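Local coordinates for ribosome maturation protein SDO1 homolog (PDB 2WBM) that probably binds the ribosome and RNA as an archaeal homologue of the Shwachman-Bodian-Diamond syndrome protein, acting in ribosome maturation, at residues D26-A30 against D72-G76; E40-D44 against V63-Q67; A48-R52 against L101-I106. One frame throughout, in Å; residues are numbered along the deposited sequence.

Contact 1: residues D26-A30 against D72-G76; sequences DAVIA and DARKG
Ile29 meets Ala73 and Arg74 in a contact that is close-packed on its apolar side and polar where it opens outward. On the tight side, Ile29 CG1 sits 3.9 Å from the methyl CB of Ala73. With CG1 anti to the carbonyl carbon (chi1 -71°), the ethyl branch of Ile29 is directed to both Ala73 and Arg74. Arg74 is modelled in two conformers, and its contacts here describe one of them: the methyl CD1 of Ile29 lies 3.4 Å from Arg74 CG and comes equally near Arg74 NE, the two side chains meeting at a slant. Strand 28-34 is the middle strand of the three-stranded antiparallel sheet in the SBDS N-terminal domain, and the 72-76 turn packs against it here. Shortening Ile29 to an alanine removes CG1 and CD1, which would probably open a gap beside the Arg74 arm and cost the Ala73 methyl its contact with the ethyl branch. On the looser side, exposed Arg74 bends at chi2 and sends NH2 to Ala27 O at 2.9 Å. The oxygen lies in the guanidinium plane, but the donor stands above the carbonyl plane and the N-H...O angle is only 139°. Ala27 O also accepts from Gln112.

Contact 2: residues E40-D44 against V63-Q67; sequences EVLVD and VLAVQ
Val43 and Val63 lie side by side and point the same way, with CG1 meeting CG1 at 3.7 Å. Their first torsions differ: Val43 CG1 stands beside its backbone N (chi1 -62°), whereas Val63 CG1 is anti to its own (chi1 177°), and these settings bring the two CG1 methyls alongside. Leu64 approaches differently. It leaves its backbone pointing away from the 40-44 strand, then brings CD2 back obliquely across Val41, 3.7 Å from the branch carbon CB. The same methyl also nears Val43 CG1, so Leu64 spans two residues of one strand face. Leu42 belongs to the other face, where its CB meets Ala65 CB at 4.0 Å.

The backbones are joined by a single beta bridge, Val43 with Leu64, where the chain leaving helix 60-63 passes strand 37-43, an outer strand of the three-stranded sheet. Ala65 N donates to Leu42 O at 2.8 Å, and Asp44 N donates to Val63 O at 2.9 Å; both bonds are nearly straight at the hydrogen. A CA-H...O contact from Val43 CA to the same Val63 O adds a third approach. Beyond the bridge the chains part, and a water takes over: it accepts from Leu42 N and donates to Val66 O. Asp44, at the N-cap of helix 45-52, turns its carboxylate away from this contact, toward Leu47 N and the side chain of His20. Helix 93-103 lies against the apolar face, where Val63 touches Leu101 and Leu64 touches Leu94 and Thr97.

Contact 3: residues A48-R52 against L101-I106; sequences AAEFR and LRRGTI
Arg52 NE donates to Leu101 O at 2.9 Å; NE lies in the carbonyl plane of Leu101, while Leu101 O is tilted from the guanidinium plane of Arg52. The N-H...O angle of 141° makes this a bent bond. An extended chain from CG to NE carries the group across to the end of helix 93-103, and Ile106 CG1 covers one guanidinium face, 3.8 Å from Arg52 NH2. A water that accepts from Arg52 NH2 also lies 3.0 Å from Thr105 O.

Phe51 meets Leu101 and Arg102 of helix 93-103. Its CD2 touches Leu101 CD1 at 3.6 Å, the two side chains crossing at about a right angle, and one helical turn before Arg52 the methyl CB of Ala48 touches the other branch of the leucine, Leu101 CD2, at 3.9 Å. Further round the ring, CE2 lies over one face of the Arg102 guanidinium, displaced toward its rim, and Phe51 CZ comes within 3.6 Å of Arg102 NH2; the ring and guanidinium planes are 23° apart. With CG anti to the backbone N (chi1 -171°), the ring of Phe51 is swung toward helix 93-103. Two waters link Phe51 O to the Arg102 guanidinium, one at NH2 and one at NE, and the one at NH2 lies over the centre of a Phe51 ring face.

In the next shell, Val63 of helix 60-63 packs on Ala48, Phe51 and Leu101 together, while Val28 and Ala30 of strand 28-34 pack on Ile106. Such layering, with helices packed on one another and on a three-stranded antiparallel sheet, characterises the alpha/beta N-terminal domain of the SBDS family.

In the fold
All three contacts lie in the SBDS N-terminal domain and reach one antiparallel sheet. Contacts 1 and 2 are largely buried and share neighbouring strands, joined by the probable backbone hydrogen bond from Val43 N to Val28 O and the probable hydrogen bond between Glu40 OE1 and Ala73 N; contact 2 is also nested inside the chain loop that contact 1 closes. Contact 3 is only partly buried. It meets contact 2 through apolar packing of Val63 on Leu101, and contact 1 through Ala30. Chemistry follows place: backbone bonds and branched aliphatics at the strand edge in contact 2, an isoleucine beside an arginine arm that also reaches a backbone carbonyl in contact 1, and two arginines with bridging waters near the surface in contact 3.

Contact 1: residues D26-A30 against D72-G76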
ATOM      1  N   ASP A  26       9.052   3.139  16.246  1.00 25.44           N
ATOM      2  CA  ASP A  26       7.974   2.941  15.296  1.00 21.79           C
ATOM      3  C   ASP A  26       6.922   1.962  15.813  1.00 17.30           C
ATOM      4  O   ASP A  26       5.803   1.959  15.297  1.00 18.30           O
ATOM      5  CB  ASP A  26       8.514   2.492  13.926  1.00 21.46           C
ATOM      6  CG  ASP A  26       8.896   3.663  13.014  1.00 25.56           C
ATOM      7  OD1 ASP A  26       9.130   3.403  11.816  1.00 30.09           O
ATOM      8  OD2 ASP A  26       8.967   4.830  13.467  1.00 24.75           O
ATOM      9  N   ALA A  27       7.254   1.169  16.840  1.00 13.75           N
ATOM     10  CA  ALA A  27       6.290   0.234  17.415  1.00  9.92           C
ATOM     11  C   ALA A  27       5.114   0.998  17.977  1.00 10.28           C
ATOM     12  O   ALA A  27       5.291   2.062  18.566  1.00 10.69           O
ATOM     13  CB  ALA A  27       6.905  -0.637  18.509  1.00 10.41           C
ATOM     14  N   VAL A  28       3.927   0.430  17.798  1.00 10.33           N
ATOM     15  CA  VAL A  28       2.696   0.990  18.349  1.00  8.50           C
ATOM     16  C   VAL A  28       2.168  -0.024  19.349  1.00 10.55           C
ATOM     17  O   VAL A  28       2.705  -1.136  19.469  1.00 11.14           O
ATOM     18  CB  VAL A  28       1.657   1.344  17.221  1.00  7.41           C
ATOM     19  CG1 VAL A  28       2.279   2.322  16.215  1.00  7.39           C
ATOM     20  CG2 VAL A  28       1.173   0.068  16.494  1.00  8.68           C
ATOM     21  N   ILE A  29       1.150   0.362  20.097  1.00  9.42           N
ATOM     22  CA  ILE A  29       0.583  -0.513  21.090  1.00 12.99           C
ATOM     23  C   ILE A  29      -0.744  -1.075  20.603  1.00 14.23           C
ATOM     24  O   ILE A  29      -1.581  -0.324  20.090  1.00 13.41           O
ATOM     25  CB  ILE A  29       0.390   0.281  22.396  1.00 15.28           C
ATOM     26  CG1 ILE A  29       1.767   0.564  23.017  1.00 15.72           C
ATOM     27  CG2 ILE A  29      -0.538  -0.482  23.369  1.00 13.19           C
ATOM     28  CD1 ILE A  29       1.738   1.625  24.109  1.00 17.11           C
ATOM     29  N   ALA A  30      -0.917  -2.388  20.716  1.00 11.67           N
ATOM     30  CA  ALA A  30      -2.243  -2.990  20.570  1.00 12.79           C
ATOM     31  C   ALA A  30      -2.739  -3.293  21.976  1.00 12.38           C
ATOM     32  O   ALA A  30      -2.018  -3.897  22.784  1.00 15.32           O
ATOM     33  CB  ALA A  30      -2.185  -4.270  19.708  1.00 13.85           C
ATOM     34  N   ASP A  72       0.847  -2.195  30.994  1.00 11.46           N
ATOM     35  CA  ASP A  72       1.008  -0.891  30.360  1.00 12.66           C
ATOM     36  C   ASP A  72       2.340  -0.888  29.628  1.00 14.69           C
ATOM     37  O   ASP A  72       3.399  -0.872  30.248  1.00 12.44           O
ATOM     38  CB  ASP A  72       0.928   0.261  31.371  1.00 12.19           C
ATOM     39  CG  ASP A  72       0.965   1.630  30.692  1.00 20.89           C
ATOM     40  OD1 ASP A  72       1.907   1.887  29.918  1.00 14.71           O
ATOM     41  OD2 ASP A  72       0.047   2.446  30.921  1.00 21.20           O
ATOM     42  N   ALA A  73       2.270  -0.906  28.303  1.00 12.27           N
ATOM     43  CA  ALA A  73       3.469  -1.101  27.487  1.00 14.26           C
ATOM     44  C   ALA A  73       4.406   0.100  27.464  1.00 14.53           C
ATOM     45  O   ALA A  73       5.606  -0.057  27.250  1.00 19.95           O
ATOM     46  CB  ALA A  73       3.087  -1.535  26.075  1.00 16.91           C
ATOM     47  N   ARG A  74       3.887   1.296  27.690  1.00 11.23           N
ATOM     48  CA  ARG A  74       4.789   2.429  27.741  0.50 10.61           C
ATOM     49  C   ARG A  74       5.459   2.540  29.112  1.00 10.88           C
ATOM     50  O   ARG A  74       6.595   2.987  29.198  1.00 10.56           O
ATOM     51  CB  ARG A  74       4.106   3.734  27.318  0.50 13.70           C
ATOM     52  CG  ARG A  74       3.754   3.792  25.823  0.50 15.66           C
ATOM     53  CD  ARG A  74       4.947   3.484  24.905  0.50 20.04           C
ATOM     54  NE  ARG A  74       4.564   3.460  23.492  0.50 22.74           N
ATOM     55  CZ  ARG A  74       5.337   3.025  22.497  0.50 21.93           C
ATOM     56  NH1 ARG A  74       6.554   2.567  22.741  0.50 15.68           N
ATOM     57  NH2 ARG A  74       4.887   3.051  21.250  0.50 18.34           N
ATOM     58  N   LYS A  75       4.771   2.116  30.162  1.00  9.77           N
ATOM     59  CA  LYS A  75       5.346   2.222  31.501  1.00 10.10           C
ATOM     60  C   LYS A  75       6.160   0.980  31.871  1.00  9.85           C
ATOM     61  O   LYS A  75       6.972   1.019  32.796  1.00 12.24           O
ATOM     62  CB  LYS A  75       4.258   2.554  32.528  1.00 11.62           C
ATOM     63  CG  LYS A  75       3.966   4.039  32.520  1.00 16.42           C
ATOM     64  CD  LYS A  75       2.626   4.417  33.099  1.00 17.76           C
ATOM     65  CE  LYS A  75       2.435   5.921  32.919  1.00 26.50           C
ATOM     66  NZ  LYS A  75       1.084   6.369  33.333  1.00 32.50           N
ATOM     67  N   GLY A  76       5.952  -0.088  31.116  1.00 10.15           N
ATOM     68  CA  GLY A  76       6.758  -1.305  31.232  1.00 13.53           C
ATOM     69  C   GLY A  76       6.304  -2.285  32.296  1.00 15.50           C
ATOM     70  O   GLY A  76       7.026  -3.234  32.623  1.00 16.59           O
TER

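Contact 2: residues E40-D44 against V63-Q67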
ATOM      1  N   GLU A  40      -1.555  -5.198  26.834  1.00 13.46           N
ATOM      2  CA  GLU A  40      -0.972  -4.454  25.725  1.00 13.12           C
ATOM      3  C   GLU A  40       0.239  -5.183  25.192  1.00 12.72           C
ATOM      4  O   GLU A  40       0.992  -5.803  25.961  1.00 13.87           O
ATOM      5  CB  GLU A  40      -0.534  -3.064  26.167  1.00 10.89           C
ATOM      6  CG  GLU A  40      -1.738  -2.187  26.608  1.00 15.25           C
ATOM      7  CD  GLU A  40      -1.378  -0.801  27.065  1.00 20.08           C
ATOM      8  OE1 GLU A  40      -0.174  -0.434  27.105  1.00 13.86           O
ATOM      9  OE2 GLU A  40      -2.332  -0.060  27.399  1.00 19.09           O
ATOM     10  N   VAL A  41       0.435  -5.071  23.883  1.00 13.71           N
ATOM     11  CA  VAL A  41       1.652  -5.576  23.242  1.00 12.69           C
ATOM     12  C   VAL A  41       2.249  -4.515  22.332  1.00 12.42           C
ATOM     13  O   VAL A  41       1.537  -3.628  21.863  1.00 15.10           O
ATOM     14  CB  VAL A  41       1.384  -6.893  22.436  1.00 13.89           C
ATOM     15  CG1 VAL A  41       1.162  -8.061  23.405  1.00 13.83           C
ATOM     16  CG2 VAL A  41       0.183  -6.734  21.443  1.00 15.30           C
ATOM     17  N   LEU A  42       3.561  -4.592  22.119  1.00 11.76           N
ATOM     18  CA  LEU A  42       4.275  -3.648  21.268  1.00 10.97           C
ATOM     19  C   LEU A  42       4.448  -4.314  19.921  1.00 13.52           C
ATOM     20  O   LEU A  42       5.000  -5.423  19.844  1.00 11.77           O
ATOM     21  CB  LEU A  42       5.644  -3.318  21.864  1.00 13.28           C
ATOM     22  CG  LEU A  42       5.556  -2.413  23.098  1.00 15.76           C
ATOM     23  CD1 LEU A  42       6.899  -2.369  23.848  1.00 18.67           C
ATOM     24  CD2 LEU A  42       5.150  -1.017  22.631  1.00 14.74           C
ATOM     25  N   VAL A  43       3.957  -3.657  18.875  1.00 11.27           N
ATOM     26  CA  VAL A  43       3.862  -4.281  17.553  1.00 11.85           C
ATOM     27  C   VAL A  43       4.299  -3.379  16.398  1.00  9.18           C
ATOM     28  O   VAL A  43       4.225  -2.148  16.467  1.00  9.68           O
ATOM     29  CB  VAL A  43       2.405  -4.820  17.251  1.00 10.98           C
ATOM     30  CG1 VAL A  43       1.990  -5.917  18.241  1.00 13.81           C
ATOM     31  CG2 VAL A  43       1.372  -3.677  17.229  1.00 14.16           C
ATOM     32  N   ASP A  44       4.765  -4.013  15.326  1.00  9.40           N
ATOM     33  CA  ASP A  44       5.030  -3.344  14.067  1.00  9.41           C
ATOM     34  C   ASP A  44       3.671  -2.897  13.505  1.00 10.73           C
ATOM     35  O   ASP A  44       2.787  -3.733  13.329  1.00 10.59           O
ATOM     36  CB  ASP A  44       5.694  -4.337  13.104  1.00  8.71           C
ATOM     37  CG  ASP A  44       6.074  -3.716  11.781  1.00 15.76           C
ATOM     38  OD1 ASP A  44       5.180  -3.211  11.069  1.00 14.15           O
ATOM     39  OD2 ASP A  44       7.274  -3.777  11.418  1.00 19.93           O
ATOM     40  N   VAL A  63       5.011  -9.869  13.962  1.00  9.83           N
ATOM     41  CA  VAL A  63       4.279  -8.669  14.380  1.00  9.19           C
ATOM     42  C   VAL A  63       4.869  -8.074  15.677  1.00 12.39           C
ATOM     43  O   VAL A  63       5.003  -6.854  15.802  1.00 10.02           O
ATOM     44  CB  VAL A  63       2.770  -8.965  14.561  1.00 10.82           C
ATOM     45  CG1 VAL A  63       2.034  -7.729  15.065  1.00 14.12           C
ATOM     46  CG2 VAL A  63       2.147  -9.430  13.254  1.00 10.11           C
ATOM     47  N   LEU A  64       5.230  -8.943  16.624  1.00 11.25           N
ATOM     48  CA  LEU A  64       5.660  -8.503  17.967  1.00 11.12           C
ATOM     49  C   LEU A  64       7.057  -7.913  17.997  1.00 10.96           C
ATOM     50  O   LEU A  64       7.987  -8.516  17.504  1.00 10.28           O
ATOM     51  CB  LEU A  64       5.600  -9.669  18.960  1.00 10.85           C
ATOM     52  CG  LEU A  64       4.179 -10.037  19.382  1.00 11.80           C
ATOM     53  CD1 LEU A  64       4.158 -11.456  19.919  1.00 12.24           C
ATOM     54  CD2 LEU A  64       3.629  -9.047  20.434  1.00 12.15           C
ATOM     55  N   ALA A  65       7.199  -6.743  18.622  1.00  9.98           N
ATOM     56  CA  ALA A  65       8.521  -6.153  18.872  1.00  8.62           C
ATOM     57  C   ALA A  65       9.310  -6.956  19.941  1.00  5.67           C
ATOM     58  O   ALA A  65      10.533  -7.117  19.841  1.00  7.91           O
ATOM     59  CB  ALA A  65       8.357  -4.711  19.326  1.00  8.70           C
ATOM     60  N   VAL A  66       8.577  -7.405  20.958  1.00 11.05           N
ATOM     61  CA  VAL A  66       9.079  -8.317  22.005  1.00 10.39           C
ATOM     62  C   VAL A  66       7.933  -9.259  22.345  1.00  8.68           C
ATOM     63  O   VAL A  66       6.761  -8.875  22.267  1.00 10.40           O
ATOM     64  CB  VAL A  66       9.545  -7.569  23.309  1.00 10.30           C
ATOM     65  CG1 VAL A  66      10.821  -6.775  23.058  1.00 11.63           C
ATOM     66  CG2 VAL A  66       8.429  -6.657  23.857  1.00  9.28           C
ATOM     67  N   GLN A  67       8.253 -10.493  22.722  1.00  7.83           N
ATOM     68  CA  GLN A  67       7.196 -11.457  23.050  1.00  9.74           C
ATOM     69  C   GLN A  67       6.808 -11.341  24.518  1.00 11.35           C
ATOM     70  O   GLN A  67       7.070 -12.246  25.305  1.00 10.75           O
ATOM     71  CB  GLN A  67       7.639 -12.888  22.710  1.00 10.21           C
ATOM     72  CG  GLN A  67       7.987 -13.073  21.243  1.00  8.64           C
ATOM     73  CD  GLN A  67       8.332 -14.518  20.901  1.00 10.02           C
ATOM     74  OE1 GLN A  67       8.346 -15.389  21.769  1.00 12.26           O
ATOM     75  NE2 GLN A  67       8.649 -14.766  19.635  1.00 11.14           N
TER
HETATM   76  O   HOH W   1       4.917  -6.772  23.284  1.00 12.22           O

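Contact 3: residues A48-R52 against L101-I106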
ATOM      1  N   ALA A  48       1.022  -5.404  11.957  1.00  8.04           N
ATOM      2  CA  ALA A  48      -0.196  -5.506  12.769  1.00  8.21           C
ATOM      3  C   ALA A  48      -1.433  -5.243  11.901  1.00  9.87           C
ATOM      4  O   ALA A  48      -2.432  -5.965  12.002  1.00 11.05           O
ATOM      5  CB  ALA A  48      -0.152  -4.540  13.979  1.00 10.13           C
ATOM      6  N   ALA A  49      -1.366  -4.228  11.038  1.00  7.74           N
ATOM      7  CA  ALA A  49      -2.487  -3.930  10.147  1.00  7.20           C
ATOM      8  C   ALA A  49      -2.758  -5.092   9.189  1.00  8.94           C
ATOM      9  O   ALA A  49      -3.918  -5.438   8.932  1.00  8.57           O
ATOM     10  CB  ALA A  49      -2.246  -2.628   9.374  1.00  9.04           C
ATOM     11  N   GLU A  50      -1.687  -5.689   8.664  1.00  8.62           N
ATOM     12  CA  GLU A  50      -1.797  -6.832   7.750  1.00 10.16           C
ATOM     13  C   GLU A  50      -2.387  -8.050   8.453  1.00 10.20           C
ATOM     14  O   GLU A  50      -3.221  -8.760   7.873  1.00 10.97           O
ATOM     15  CB  GLU A  50      -0.434  -7.209   7.143  1.00 11.03           C
ATOM     16  CG  GLU A  50       0.079  -6.289   6.041  1.00 12.72           C
ATOM     17  CD  GLU A  50      -0.847  -6.202   4.830  1.00 21.61           C
ATOM     18  OE1 GLU A  50      -1.525  -7.203   4.484  1.00 22.39           O
ATOM     19  OE2 GLU A  50      -0.879  -5.122   4.203  1.00 25.65           O
ATOM     20  N   PHE A  51      -1.936  -8.284   9.687  1.00 10.95           N
ATOM     21  CA  PHE A  51      -2.397  -9.407  10.511  1.00 12.97           C
ATOM     22  C   PHE A  51      -3.904  -9.354  10.735  1.00 13.57           C
ATOM     23  O   PHE A  51      -4.567 -10.395  10.736  1.00 14.37           O
ATOM     24  CB  PHE A  51      -1.675  -9.421  11.857  1.00 13.46           C
ATOM     25  CG  PHE A  51      -1.924 -10.666  12.674  1.00 13.32           C
ATOM     26  CD1 PHE A  51      -1.142 -11.803  12.484  1.00 14.03           C
ATOM     27  CD2 PHE A  51      -2.939 -10.699  13.629  1.00 13.72           C
ATOM     28  CE1 PHE A  51      -1.363 -12.960  13.242  1.00 16.96           C
ATOM     29  CE2 PHE A  51      -3.165 -11.848  14.396  1.00 13.88           C
ATOM     30  CZ  PHE A  51      -2.373 -12.977  14.202  1.00 13.39           C
ATOM     31  N   ARG A  52      -4.431  -8.139  10.907  1.00 12.40           N
ATOM     32  CA  ARG A  52      -5.865  -7.919  11.081  1.00 15.09           C
ATOM     33  C   ARG A  52      -6.716  -8.232   9.848  1.00 16.80           C
ATOM     34  O   ARG A  52      -7.921  -8.445   9.971  1.00 19.49           O
ATOM     35  CB  ARG A  52      -6.127  -6.483  11.520  1.00 13.80           C
ATOM     36  CG  ARG A  52      -5.719  -6.181  12.922  1.00 21.38           C
ATOM     37  CD  ARG A  52      -6.084  -4.745  13.206  1.00 29.35           C
ATOM     38  NE  ARG A  52      -6.246  -4.521  14.626  1.00 28.94           N
ATOM     39  CZ  ARG A  52      -6.860  -3.475  15.156  1.00 22.90           C
ATOM     40  NH1 ARG A  52      -7.380  -2.528  14.383  1.00 18.33           N
ATOM     41  NH2 ARG A  52      -6.951  -3.382  16.468  1.00 25.63           N
ATOM     42  N   LEU A 101      -4.640  -8.401  19.029  1.00 13.39           N
ATOM     43  CA  LEU A 101      -4.647  -7.809  17.680  1.00 14.24           C
ATOM     44  C   LEU A 101      -6.016  -7.820  17.000  1.00 15.03           C
ATOM     45  O   LEU A 101      -6.425  -6.844  16.335  1.00 15.21           O
ATOM     46  CB  LEU A 101      -3.607  -8.498  16.787  1.00 14.65           C
ATOM     47  CG  LEU A 101      -2.143  -8.174  17.116  1.00 14.49           C
ATOM     48  CD1 LEU A 101      -1.222  -9.114  16.368  1.00 16.01           C
ATOM     49  CD2 LEU A 101      -1.817  -6.706  16.780  1.00 19.29           C
ATOM     50  N   ARG A 102      -6.737  -8.928  17.151  1.00 12.58           N
ATOM     51  CA  ARG A 102      -7.982  -9.080  16.438  1.00 13.61           C
ATOM     52  C   ARG A 102      -9.172  -8.434  17.134  1.00 13.36           C
ATOM     53  O   ARG A 102     -10.101  -8.017  16.464  1.00 12.29           O
ATOM     54  CB  ARG A 102      -8.253 -10.555  16.138  1.00 13.79           C
ATOM     55  CG  ARG A 102      -7.325 -11.096  15.061  1.00 16.64           C
ATOM     56  CD  ARG A 102      -7.309 -12.608  15.064  1.00 20.81           C
ATOM     57  NE  ARG A 102      -6.523 -13.149  13.955  1.00 23.20           N
ATOM     58  CZ  ARG A 102      -5.902 -14.325  13.985  1.00 18.04           C
ATOM     59  NH1 ARG A 102      -5.962 -15.080  15.071  1.00 13.56           N
ATOM     60  NH2 ARG A 102      -5.218 -14.742  12.932  1.00 14.92           N
ATOM     61  N   ARG A 103      -9.131  -8.339  18.461  1.00 11.98           N
ATOM     62  CA  ARG A 103     -10.278  -7.850  19.235  1.00 10.88           C
ATOM     63  C   ARG A 103     -10.050  -6.474  19.857  1.00 10.53           C
ATOM     64  O   ARG A 103     -11.008  -5.836  20.313  1.00 12.23           O
ATOM     65  CB  ARG A 103     -10.632  -8.833  20.362  1.00 12.69           C
ATOM     66  CG  ARG A 103     -11.107 -10.226  19.910  1.00 11.08           C
ATOM     67  CD  ARG A 103     -12.449 -10.173  19.249  1.00 23.21           C
ATOM     68  NE  ARG A 103     -13.016 -11.505  19.060  1.00 31.93           N
ATOM     69  CZ  ARG A 103     -14.132 -11.944  19.639  1.00 36.11           C
ATOM     70  NH1 ARG A 103     -14.831 -11.156  20.450  1.00 37.49           N
ATOM     71  NH2 ARG A 103     -14.563 -13.174  19.390  1.00 39.17           N
ATOM     72  N   GLY A 104      -8.799  -6.034  19.868  1.00 10.06           N
ATOM     73  CA  GLY A 104      -8.398  -4.823  20.589  1.00 11.80           C
ATOM     74  C   GLY A 104      -8.283  -3.585  19.725  1.00 12.76           C
ATOM     75  O   GLY A 104      -8.801  -3.541  18.595  1.00 12.36           O
ATOM     76  N   THR A 105      -7.634  -2.566  20.287  1.00 10.81           N
ATOM     77  CA  THR A 105      -7.485  -1.262  19.631  1.00 11.94           C
ATOM     78  C   THR A 105      -6.005  -1.004  19.389  1.00 12.86           C
ATOM     79  O   THR A 105      -5.159  -1.738  19.893  1.00 14.23           O
ATOM     80  CB  THR A 105      -8.035  -0.128  20.516  1.00 10.99           C
ATOM     81  OG1 THR A 105      -7.386  -0.163  21.803  1.00 11.60           O
ATOM     82  CG2 THR A 105      -9.551  -0.263  20.687  1.00 14.28           C
ATOM     83  N   ILE A 106      -5.711   0.039  18.617  1.00 10.91           N
ATOM     84  CA  ILE A 106      -4.336   0.460  18.364  1.00 11.82           C
ATOM     85  C   ILE A 106      -4.144   1.835  18.993  1.00 10.05           C
ATOM     86  O   ILE A 106      -4.967   2.734  18.805  1.00  8.88           O
ATOM     87  CB  ILE A 106      -4.044   0.551  16.844  1.00 14.19           C
ATOM     88  CG1 ILE A 106      -4.168  -0.830  16.178  1.00 12.80           C
ATOM     89  CG2 ILE A 106      -2.667   1.182  16.591  1.00 13.16           C
ATOM     90  CD1 ILE A 106      -3.132  -1.857  16.609  1.00 17.07           C
TER
HETATM   91  O   HOH W   2      -4.094 -13.039  10.881  1.00 17.29           O
HETATM   92  O   HOH W   3      -6.975 -11.653  11.653  1.00 24.49           O
HETATM   93  O   HOH W   4      -5.387  -4.382  18.549  1.00 21.30           O